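Local coordinates for protein aminofutalosine deaminase (Helicobacter pylori, PDB 7LKK) that deaminates aminofutalosine in the menaquinone pathway, and probably adenosine as well, as a metal-dependent hydrolase of the amidohydrolase family, at residues F84-A89 / Q115-N120; A124-G129 / E148-A153; E178-E183 / L187-A192. One frame throughout, in Å; residues are numbered along the deposited sequence.

In the fold
The three contacts follow one another along a single amidohydrolase barrel. Interaction 1 sets the loop after strand 69-80 against the start of helix 115-127, and interaction 2, with its centre about 15 Å away, joins the end of that helix to the entry of strand 152-159. Interaction 3 closes helix 166-180 onto strand 187-193; its centre lies about 18 Å from that of interaction 2 and about 22 Å from that of interaction 1. Strands 152-159 and 187-193 are parallel neighbours, and Ala153 O lies 2.9 Å from Lys188 N, a probable hydrogen bond linking interactions 2 and 3. Interaction 1 alone reaches the inhibitor, through Phe84; the others tie outer helices to the barrel wall.

Interaction 1. Residues F84-A89 / Q115-N120; sequences FSNNKA and QGAIQN. With MCF ((8R)-3-(5-S-methyl-5-thio-beta-D-ribofuranosyl)-3,6,7,8-tetrahydroimidazo[4,5-d][1,3]diazepin-8-ol), chain J.
A type I beta turn from Phe84 to Asn87, in the loop that leaves the metal-bearing strand 69-80 of the amidohydrolase barrel, sets Ser85 and Asn86 against Ala117 on the first turn of helix 115-127. The turn is closed by Asn87 N, which donates to Phe84 O at 3.2 Å. The methyl group of Ala117 is the centre of the contact. Ser85 meets it with its own CB, 3.5 Å from Ala117 CB, and its carbonyl adds a second touch, Ser85 O also lying 3.5 Å from Ala117 CB. Asn86 comes in from further along the turn, its amide oxygen OD1 resting 3.3 Å from Ala117 CB. The orientation of that amide is consistent with ND2 donating to Asn113 O and Ile110 O, just ahead of the helix, with OD1 turned to the methyl. Ser85 OG bonds to Phe82 O inside its own loop, and Ser85 CB makes the nearer approach to the helix, standing 4.1 Å from Ile118 N.

Phe84 heads the other way. With CG anti to its carbonyl carbon (chi1 -71°), the ring is carried from the helix to the inhibitor methylthio-coformycin, where Phe84 CE2 lies 3.6 Å from the ribosyl carbon C1S. Ring atom CZ approaches the same sugar at C1S and O4S, and the ring also touches Ser331, another pocket residue. One turn therefore has a pocket side and a helix side. Across the helix side the chemistry is that of a small methyl among a CB and two carbonyl oxygens, in close van der Waals contact. This implies that the contact itself depends on close fit, while the bonds of Asn86 ND2 to the chain ahead of the helix probably set its amide rotation.

Interaction 2. Residues A124-G129 / E148-A153; sequences AQLKSG and ESPLNA
Leu126, near the end of helix 115-127, reaches across to Pro150 and Leu151 at the entry of strand 152-159. Its CB points at them but remains 5.3 Å from Leu151 CD2. CG comes closer, 4.2 Å from Leu151 CG. At the fork both methyls reach Pro150 CG: Leu126 CD1 meets the CG-CD side of the proline ring, 4.1 Å from Pro150 CG, and CD2 is equally near that atom. Leu126 CD2 alone also packs on Leu151 CD2, at 3.7 Å. The fork faces this way because CG stands anti to the carbonyl carbon (chi1 -68°). One residue back, Gln125 adds a looser touch, its CB being 4.4 Å from Leu151 CD1; its amide oxygen belongs to Asn77 on the first barrel strand.

Just beyond Leu126 the helix stops in a Schellman motif at Gly129, whose N donates to Leu126 O at 3.0 Å, and the chain turns into strand 130-137. Leu415 and Leu417 of strand 414-417 also meet Leu126. Branched aliphatic groups and a proline ring make up the contact, so its hold is hydrophobic and depends on shape, without the directionality of a polar bond.

Interaction 3. Residues E178-E183 / L187-A192; sequences ELKDLE and LKAALA
Glu183 and Ala189 supply the polar part of this contact, in which the end of helix 166-180 and the turn after it lie against strand 187-193. Ala189 N donates to Glu183 OE2 at 2.7 Å and nearly straight (168°), meeting the oxygen on its anti side. The second carboxylate oxygen is held by Lys180, whose NZ forms a salt bridge with Glu183 OE1 at 2.9 Å from the syn side, 32° out of the carboxylate plane. A bend in the Lys180 chain at chi2 and chi3 brings the ammonium group back over the turn. A water joins the group, accepting from Lys180 NZ and donating to both Glu183 OE2 and Ala189 O, the last at 2.7 Å. With both oxygens gripped, the carboxylate is restrained in rotation, and the nearby ammonium group probably favours its charged form.

The setting is the beta-alpha-beta unit of strand 152-159, helix 166-180 and strand 187-193, one step of the barrel. A type I turn from Lys180 to Glu183 begins the return to the strand. There Lys188 and Ala190 make backbone bonds to strand 152-159, while Glu183 takes the N-H of the residue between them.

Apolar contacts line the side of the strand toward the helix. Ala189 CB is met by Leu179 CG at 3.7 Å and by the aliphatic Lys180 CD at 3.6 Å. Leu187 turns its CD2 to the other end of the turn, 4.0 Å from Leu182 CB, beside Val143 of a neighbouring helix.

Two touches on carbonyl oxygens stand apart. Leu187 CD2 lies 3.5 Å from Leu182 O, whose hydrogen-bond partner is Lys147 NZ. A bent, minor CA-H...O contact puts Glu183 CA 3.4 Å from Leu187 O, where the two backbones are nearest, CA to CA.

Interaction 1. Residues F84-A89 / Q115-N120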
loop_
_atom_site.group_PDB
_atom_site.type_symbol
_atom_site.label_atom_id
_atom_site.label_comp_id
_atom_site.label_asym_id
_atom_site.label_seq_id
_atom_site.Cartn_x
_atom_site.Cartn_y
_atom_site.Cartn_z
ATOM N N PHE A 84 -10.488 -0.446 -19.550
ATOM C CA PHE A 84 -10.185 0.843 -18.940
ATOM C C PHE A 84 -8.700 1.016 -18.634
ATOM O O PHE A 84 -8.345 1.826 -17.772
ATOM C CB PHE A 84 -11.000 1.025 -17.660
ATOM C CG PHE A 84 -12.466 1.243 -17.894
ATOM C CD1 PHE A 84 -12.962 2.516 -18.130
ATOM C CD2 PHE A 84 -13.352 0.178 -17.864
ATOM C CE1 PHE A 84 -14.313 2.721 -18.340
ATOM C CE2 PHE A 84 -14.703 0.377 -18.074
ATOM C CZ PHE A 84 -15.183 1.650 -18.312
ATOM N N SER A 85 -7.826 0.279 -19.322
ATOM C CA SER A 85 -6.410 0.268 -18.974
ATOM C C SER A 85 -5.693 1.575 -19.297
ATOM O O SER A 85 -4.580 1.783 -18.801
ATOM C CB SER A 85 -5.708 -0.893 -19.680
ATOM O OG SER A 85 -6.125 -2.139 -19.149
ATOM N N ASN A 86 -6.291 2.454 -20.103
ATOM C CA ASN A 86 -5.660 3.735 -20.407
ATOM C C ASN A 86 -5.649 4.681 -19.215
ATOM O O ASN A 86 -4.845 5.620 -19.193
ATOM C CB ASN A 86 -6.375 4.417 -21.575
ATOM C CG ASN A 86 -5.798 4.037 -22.921
ATOM O OD1 ASN A 86 -4.628 3.670 -23.029
ATOM N ND2 ASN A 86 -6.619 4.132 -23.963
ATOM N N ASN A 87 -6.513 4.454 -18.228
ATOM C CA ASN A 87 -6.781 5.465 -17.216
ATOM C C ASN A 87 -5.590 5.693 -16.296
ATOM O O ASN A 87 -4.948 4.749 -15.828
ATOM C CB ASN A 87 -7.996 5.073 -16.379
ATOM C CG ASN A 87 -8.332 6.114 -15.331
ATOM O OD1 ASN A 87 -8.431 7.302 -15.635
ATOM N ND2 ASN A 87 -8.485 5.679 -14.086
ATOM N N LYS A 88 -5.304 6.972 -16.038
ATOM C CA LYS A 88 -4.439 7.372 -14.930
ATOM C C LYS A 88 -5.179 8.343 -14.021
ATOM O O LYS A 88 -5.469 7.999 -12.873
ATOM C CB LYS A 88 -3.133 7.976 -15.450
ATOM C CG LYS A 88 -2.383 7.090 -16.430
ATOM C CD LYS A 88 -1.169 6.452 -15.779
ATOM C CE LYS A 88 -0.321 5.716 -16.802
ATOM N NZ LYS A 88 -1.126 4.742 -17.585
ATOM N N ALA A 89 -5.515 9.543 -14.500
ATOM C CA ALA A 89 -6.214 10.540 -13.697
ATOM C C ALA A 89 -7.465 11.055 -14.402
ATOM O O ALA A 89 -7.911 12.176 -14.144
ATOM C CB ALA A 89 -5.287 11.702 -13.347
ATOM N N GLN A 115 -5.358 -0.729 -27.270
ATOM C CA GLN A 115 -4.612 -1.984 -27.332
ATOM C C GLN A 115 -3.268 -1.887 -26.618
ATOM O O GLN A 115 -2.821 -2.858 -25.995
ATOM C CB GLN A 115 -4.425 -2.403 -28.789
ATOM C CG GLN A 115 -5.729 -2.501 -29.571
ATOM C CD GLN A 115 -6.743 -3.424 -28.915
ATOM O OE1 GLN A 115 -7.663 -2.971 -28.232
ATOM N NE2 GLN A 115 -6.580 -4.725 -29.124
ATOM N N GLY A 116 -2.606 -0.730 -26.700
ATOM C CA GLY A 116 -1.314 -0.583 -26.046
ATOM C C GLY A 116 -1.398 -0.777 -24.544
ATOM O O GLY A 116 -0.591 -1.497 -23.950
ATOM N N ALA A 117 -2.381 -0.136 -23.909
ATOM C CA ALA A 117 -2.545 -0.280 -22.468
ATOM C C ALA A 117 -2.993 -1.686 -22.085
ATOM O O ALA A 117 -2.636 -2.175 -21.006
ATOM C CB ALA A 117 -3.536 0.759 -21.948
ATOM N N ILE A 118 -3.770 -2.350 -22.945
ATOM C CA ILE A 118 -4.242 -3.697 -22.635
ATOM C C ILE A 118 -3.086 -4.692 -22.662
ATOM O O ILE A 118 -2.997 -5.587 -21.812
ATOM C CB ILE A 118 -5.368 -4.109 -23.602
ATOM C CG1 ILE A 118 -6.601 -3.229 -23.394
ATOM C CG2 ILE A 118 -5.740 -5.571 -23.404
ATOM C CD1 ILE A 118 -7.710 -3.498 -24.384
ATOM N N GLN A 119 -2.185 -4.559 -23.638
ATOM C CA GLN A 119 -1.011 -5.426 -23.676
ATOM C C GLN A 119 -0.122 -5.205 -22.459
ATOM O O GLN A 119 0.376 -6.168 -21.862
ATOM C CB GLN A 119 -0.213 -5.180 -24.955
ATOM C CG GLN A 119 -0.834 -5.748 -26.217
ATOM C CD GLN A 119 -0.206 -5.176 -27.472
ATOM O OE1 GLN A 119 0.988 -4.876 -27.502
ATOM N NE2 GLN A 119 -1.009 -5.020 -28.519
ATOM N N ASN A 120 0.096 -3.941 -22.081
ATOM C CA ASN A 120 0.836 -3.644 -20.856
ATOM C C ASN A 120 0.134 -4.214 -19.630
ATOM O O ASN A 120 0.789 -4.731 -18.716
ATOM C CB ASN A 120 1.019 -2.135 -20.708
ATOM C CG ASN A 120 2.019 -1.569 -21.693
ATOM O OD1 ASN A 120 2.855 -2.293 -22.233
ATOM N ND2 ASN A 120 1.937 -0.266 -21.934
HETATM O O8 MCF J . -15.962 -2.320 -10.417
HETATM C C8 MCF J . -15.353 -1.070 -10.617
HETATM C C7 MCF J . -16.021 0.044 -9.817
HETATM N N6 MCF J . -17.432 -0.207 -9.666
HETATM C C5 MCF J . -18.225 -0.536 -10.830
HETATM N N4 MCF J . -17.731 -0.664 -12.196
HETATM C C10 MCF J . -16.403 -0.489 -12.836
HETATM C C9 MCF J . -15.245 -0.693 -12.110
HETATM N N1 MCF J . -14.221 -0.478 -12.923
HETATM C C2 MCF J . -14.675 -0.164 -14.135
HETATM N N3 MCF J . -16.010 -0.183 -14.077
HETATM C C1S MCF J . -16.877 0.136 -15.253
HETATM C C2S MCF J . -18.087 -0.813 -15.415
HETATM O O2S MCF J . -17.727 -1.943 -16.087
HETATM O O4S MCF J . -17.407 1.292 -15.105
HETATM C C4S MCF J . -18.780 1.269 -15.963
HETATM C C3S MCF J . -19.043 0.027 -16.254
HETATM O O3S MCF J . -18.775 -0.210 -17.719
HETATM C C5S MCF J . -19.902 1.868 -15.133
HETATM S S5S MCF J . -21.115 2.658 -16.229
HETATM C C6S MCF J . -22.685 2.854 -15.338
#

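Interaction 2. Residues A124-G129 / E148-A153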
loop_
_atom_site.group_PDB
_atom_site.type_symbol
_atom_site.label_atom_id
_atom_site.label_comp_id
_atom_site.label_asym_id
_atom_site.label_seq_id
_atom_site.Cartn_x
_atom_site.Cartn_y
_atom_site.Cartn_z
ATOM N N ALA A 124 1.697 -7.056 -17.101
ATOM C CA ALA A 124 1.724 -6.797 -15.658
ATOM C C ALA A 124 1.113 -7.951 -14.858
ATOM O O ALA A 124 1.580 -8.269 -13.754
ATOM C CB ALA A 124 0.952 -5.509 -15.325
ATOM N N GLN A 125 0.044 -8.565 -15.376
ATOM C CA GLN A 125 -0.520 -9.762 -14.746
ATOM C C GLN A 125 0.503 -10.895 -14.718
ATOM O O GLN A 125 0.832 -11.439 -13.656
ATOM C CB GLN A 125 -1.782 -10.205 -15.497
ATOM C CG GLN A 125 -2.881 -9.157 -15.546
ATOM C CD GLN A 125 -3.460 -8.875 -14.177
ATOM O OE1 GLN A 125 -4.314 -9.617 -13.686
ATOM N NE2 GLN A 125 -3.006 -7.797 -13.556
ATOM N N LEU A 126 1.032 -11.246 -15.892
ATOM C CA LEU A 126 1.930 -12.392 -16.002
ATOM C C LEU A 126 3.174 -12.217 -15.139
ATOM O O LEU A 126 3.585 -13.142 -14.431
ATOM C CB LEU A 126 2.313 -12.610 -17.464
ATOM C CG LEU A 126 1.188 -13.083 -18.385
ATOM C CD1 LEU A 126 1.537 -12.798 -19.837
ATOM C CD2 LEU A 126 0.913 -14.563 -18.176
ATOM N N LYS A 127 3.790 -11.033 -15.181
ATOM C CA LYS A 127 4.983 -10.813 -14.371
ATOM C C LYS A 127 4.667 -10.772 -12.884
ATOM O O LYS A 127 5.562 -11.013 -12.066
ATOM C CB LYS A 127 5.683 -9.522 -14.788
ATOM C CG LYS A 127 6.522 -9.646 -16.052
ATOM C CD LYS A 127 6.921 -8.282 -16.616
ATOM C CE LYS A 127 6.701 -7.153 -15.616
ATOM N NZ LYS A 127 5.397 -6.462 -15.821
ATOM N N SER A 128 3.419 -10.487 -12.519
ATOM C CA SER A 128 2.980 -10.531 -11.130
ATOM C C SER A 128 2.663 -11.941 -10.652
ATOM O O SER A 128 2.278 -12.111 -9.490
ATOM C CB SER A 128 1.749 -9.637 -10.943
ATOM O OG SER A 128 1.327 -9.616 -9.592
ATOM N N GLY A 129 2.803 -12.946 -11.513
ATOM C CA GLY A 129 2.478 -14.313 -11.167
ATOM C C GLY A 129 1.050 -14.726 -11.441
ATOM O O GLY A 129 0.651 -15.824 -11.034
ATOM N N GLU A 148 -4.559 -14.523 -27.615
ATOM C CA GLU A 148 -3.184 -14.847 -27.981
ATOM C C GLU A 148 -2.197 -14.617 -26.844
ATOM O O GLU A 148 -0.985 -14.700 -27.065
ATOM C CB GLU A 148 -2.738 -14.105 -29.247
ATOM C CG GLU A 148 -3.326 -12.749 -29.519
ATOM C CD GLU A 148 -2.754 -12.160 -30.798
ATOM O OE1 GLU A 148 -1.562 -11.786 -30.802
ATOM O OE2 GLU A 148 -3.486 -12.103 -31.809
ATOM N N SER A 149 -2.682 -14.315 -25.648
ATOM C CA SER A 149 -1.837 -14.362 -24.468
ATOM C C SER A 149 -1.887 -15.756 -23.863
ATOM O O SER A 149 -2.817 -16.524 -24.120
ATOM C CB SER A 149 -2.302 -13.325 -23.446
ATOM O OG SER A 149 -3.400 -13.809 -22.693
ATOM N N PRO A 150 -0.882 -16.135 -23.065
ATOM C CA PRO A 150 -0.934 -17.440 -22.389
ATOM C C PRO A 150 -1.870 -17.481 -21.191
ATOM O O PRO A 150 -1.990 -18.537 -20.561
ATOM C CB PRO A 150 0.523 -17.661 -21.954
ATOM C CG PRO A 150 1.093 -16.301 -21.834
ATOM C CD PRO A 150 0.412 -15.458 -22.877
ATOM N N LEU A 151 -2.542 -16.377 -20.872
ATOM C CA LEU A 151 -3.424 -16.326 -19.715
ATOM C C LEU A 151 -4.659 -17.198 -19.911
ATOM O O LEU A 151 -5.218 -17.275 -21.010
ATOM C CB LEU A 151 -3.861 -14.885 -19.449
ATOM C CG LEU A 151 -2.885 -13.949 -18.739
ATOM C CD1 LEU A 151 -3.372 -12.510 -18.835
ATOM C CD2 LEU A 151 -2.714 -14.363 -17.288
ATOM N N ASN A 152 -5.078 -17.865 -18.838
ATOM C CA ASN A 152 -6.429 -18.408 -18.780
ATOM C C ASN A 152 -7.411 -17.262 -18.567
ATOM O O ASN A 152 -7.229 -16.440 -17.664
ATOM C CB ASN A 152 -6.559 -19.428 -17.650
ATOM C CG ASN A 152 -5.563 -20.564 -17.766
ATOM O OD1 ASN A 152 -5.515 -21.265 -18.777
ATOM N ND2 ASN A 152 -4.760 -20.754 -16.723
ATOM N N ALA A 153 -8.440 -17.191 -19.405
ATOM C CA ALA A 153 -9.352 -16.056 -19.389
ATOM C C ALA A 153 -10.790 -16.528 -19.242
ATOM O O ALA A 153 -11.252 -17.378 -20.011
ATOM C CB ALA A 153 -9.204 -15.214 -20.659
#

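Interaction 3. Residues E178-E183 / L187-A192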
loop_
_atom_site.group_PDB
_atom_site.type_symbol
_atom_site.label_atom_id
_atom_site.label_comp_id
_atom_site.label_asym_id
_atom_site.label_seq_id
_atom_site.Cartn_x
_atom_site.Cartn_y
_atom_site.Cartn_z
ATOM N N GLU A 178 -21.168 -13.999 -30.076
ATOM C CA GLU A 178 -19.858 -13.700 -30.642
ATOM C C GLU A 178 -18.744 -14.120 -29.692
ATOM O O GLU A 178 -17.712 -14.647 -30.122
ATOM C CB GLU A 178 -19.776 -12.206 -30.954
ATOM C CG GLU A 178 -18.483 -11.723 -31.573
ATOM C CD GLU A 178 -18.550 -10.250 -31.929
ATOM O OE1 GLU A 178 -19.677 -9.723 -32.057
ATOM O OE2 GLU A 178 -17.483 -9.616 -32.072
ATOM N N LEU A 179 -18.945 -13.904 -28.389
ATOM C CA LEU A 179 -17.966 -14.340 -27.397
ATOM C C LEU A 179 -17.938 -15.858 -27.281
ATOM O O LEU A 179 -16.863 -16.458 -27.157
ATOM C CB LEU A 179 -18.282 -13.706 -26.046
ATOM C CG LEU A 179 -17.374 -14.093 -24.876
ATOM C CD1 LEU A 179 -15.928 -13.745 -25.185
ATOM C CD2 LEU A 179 -17.838 -13.422 -23.592
ATOM N N LYS A 180 -19.112 -16.492 -27.312
ATOM C CA LYS A 180 -19.186 -17.946 -27.211
ATOM C C LYS A 180 -18.425 -18.620 -28.345
ATOM O O LYS A 180 -17.800 -19.667 -28.146
ATOM C CB LYS A 180 -20.646 -18.401 -27.207
ATOM C CG LYS A 180 -21.340 -18.281 -25.862
ATOM C CD LYS A 180 -20.750 -19.244 -24.841
ATOM C CE LYS A 180 -21.130 -20.685 -25.140
ATOM N NZ LYS A 180 -20.772 -21.587 -24.010
ATOM N N ASP A 181 -18.474 -18.041 -29.547
ATOM C CA ASP A 181 -17.795 -18.641 -30.689
ATOM C C ASP A 181 -16.278 -18.524 -30.606
ATOM O O ASP A 181 -15.582 -19.140 -31.419
ATOM C CB ASP A 181 -18.295 -18.003 -31.987
ATOM C CG ASP A 181 -19.728 -18.387 -32.311
ATOM O OD1 ASP A 181 -20.219 -19.388 -31.746
ATOM O OD2 ASP A 181 -20.362 -17.691 -33.133
ATOM N N LEU A 182 -15.751 -17.773 -29.641
ATOM C CA LEU A 182 -14.316 -17.655 -29.434
ATOM C C LEU A 182 -13.808 -18.537 -28.303
ATOM O O LEU A 182 -12.604 -18.538 -28.029
ATOM C CB LEU A 182 -13.942 -16.194 -29.159
ATOM C CG LEU A 182 -14.226 -15.207 -30.295
ATOM C CD1 LEU A 182 -14.067 -13.770 -29.817
ATOM C CD2 LEU A 182 -13.326 -15.487 -31.491
ATOM N N GLU A 183 -14.692 -19.282 -27.643
ATOM C CA GLU A 183 -14.278 -20.136 -26.538
ATOM C C GLU A 183 -13.301 -21.206 -27.013
ATOM O O GLU A 183 -13.439 -21.757 -28.108
ATOM C CB GLU A 183 -15.498 -20.797 -25.893
ATOM C CG GLU A 183 -16.176 -19.961 -24.821
ATOM C CD GLU A 183 -17.286 -20.717 -24.114
ATOM O OE1 GLU A 183 -17.992 -21.498 -24.786
ATOM O OE2 GLU A 183 -17.453 -20.533 -22.889
ATOM N N LEU A 187 -10.190 -19.891 -23.040
ATOM C CA LEU A 187 -11.187 -18.830 -22.962
ATOM C C LEU A 187 -12.537 -19.434 -22.612
ATOM O O LEU A 187 -13.063 -20.264 -23.364
ATOM C CB LEU A 187 -11.278 -18.054 -24.279
ATOM C CG LEU A 187 -12.262 -16.881 -24.252
ATOM C CD1 LEU A 187 -11.978 -15.997 -23.053
ATOM C CD2 LEU A 187 -12.206 -16.075 -25.541
ATOM N N LYS A 188 -13.093 -19.018 -21.479
ATOM C CA LYS A 188 -14.441 -19.378 -21.068
ATOM C C LYS A 188 -15.322 -18.139 -21.122
ATOM O O LYS A 188 -14.946 -17.082 -20.604
ATOM C CB LYS A 188 -14.448 -19.976 -19.658
ATOM C CG LYS A 188 -15.842 -20.197 -19.086
ATOM C CD LYS A 188 -15.847 -21.265 -17.999
ATOM C CE LYS A 188 -14.871 -20.929 -16.883
ATOM N NZ LYS A 188 -14.813 -21.995 -15.842
ATOM N N ALA A 189 -16.483 -18.265 -21.755
ATOM C CA ALA A 189 -17.421 -17.157 -21.855
ATOM C C ALA A 189 -18.339 -17.134 -20.641
ATOM O O ALA A 189 -18.837 -18.174 -20.201
ATOM C CB ALA A 189 -18.248 -17.259 -23.137
ATOM N N ALA A 190 -18.562 -15.936 -20.106
ATOM C CA ALA A 190 -19.410 -15.743 -18.940
ATOM C C ALA A 190 -20.173 -14.435 -19.110
ATOM O O ALA A 190 -19.981 -13.704 -20.085
ATOM C CB ALA A 190 -18.588 -15.754 -17.647
ATOM N N LEU A 191 -21.046 -14.142 -18.150
ATOM C CA LEU A 191 -21.945 -13.002 -18.229
ATOM C C LEU A 191 -21.924 -12.235 -16.916
ATOM O O LEU A 191 -21.603 -12.780 -15.857
ATOM C CB LEU A 191 -23.378 -13.443 -18.558
ATOM C CG LEU A 191 -23.589 -13.943 -19.986
ATOM C CD1 LEU A 191 -24.769 -14.897 -20.059
ATOM C CD2 LEU A 191 -23.785 -12.768 -20.929
ATOM N N ALA A 192 -22.274 -10.954 -16.992
ATOM C CA ALA A 192 -22.274 -10.107 -15.810
ATOM C C ALA A 192 -23.440 -9.133 -15.852
ATOM O O ALA A 192 -23.780 -8.594 -16.910
ATOM C CB ALA A 192 -20.956 -9.332 -15.677
HETATM O O HOH W 1 -20.246 -20.166 -21.401
#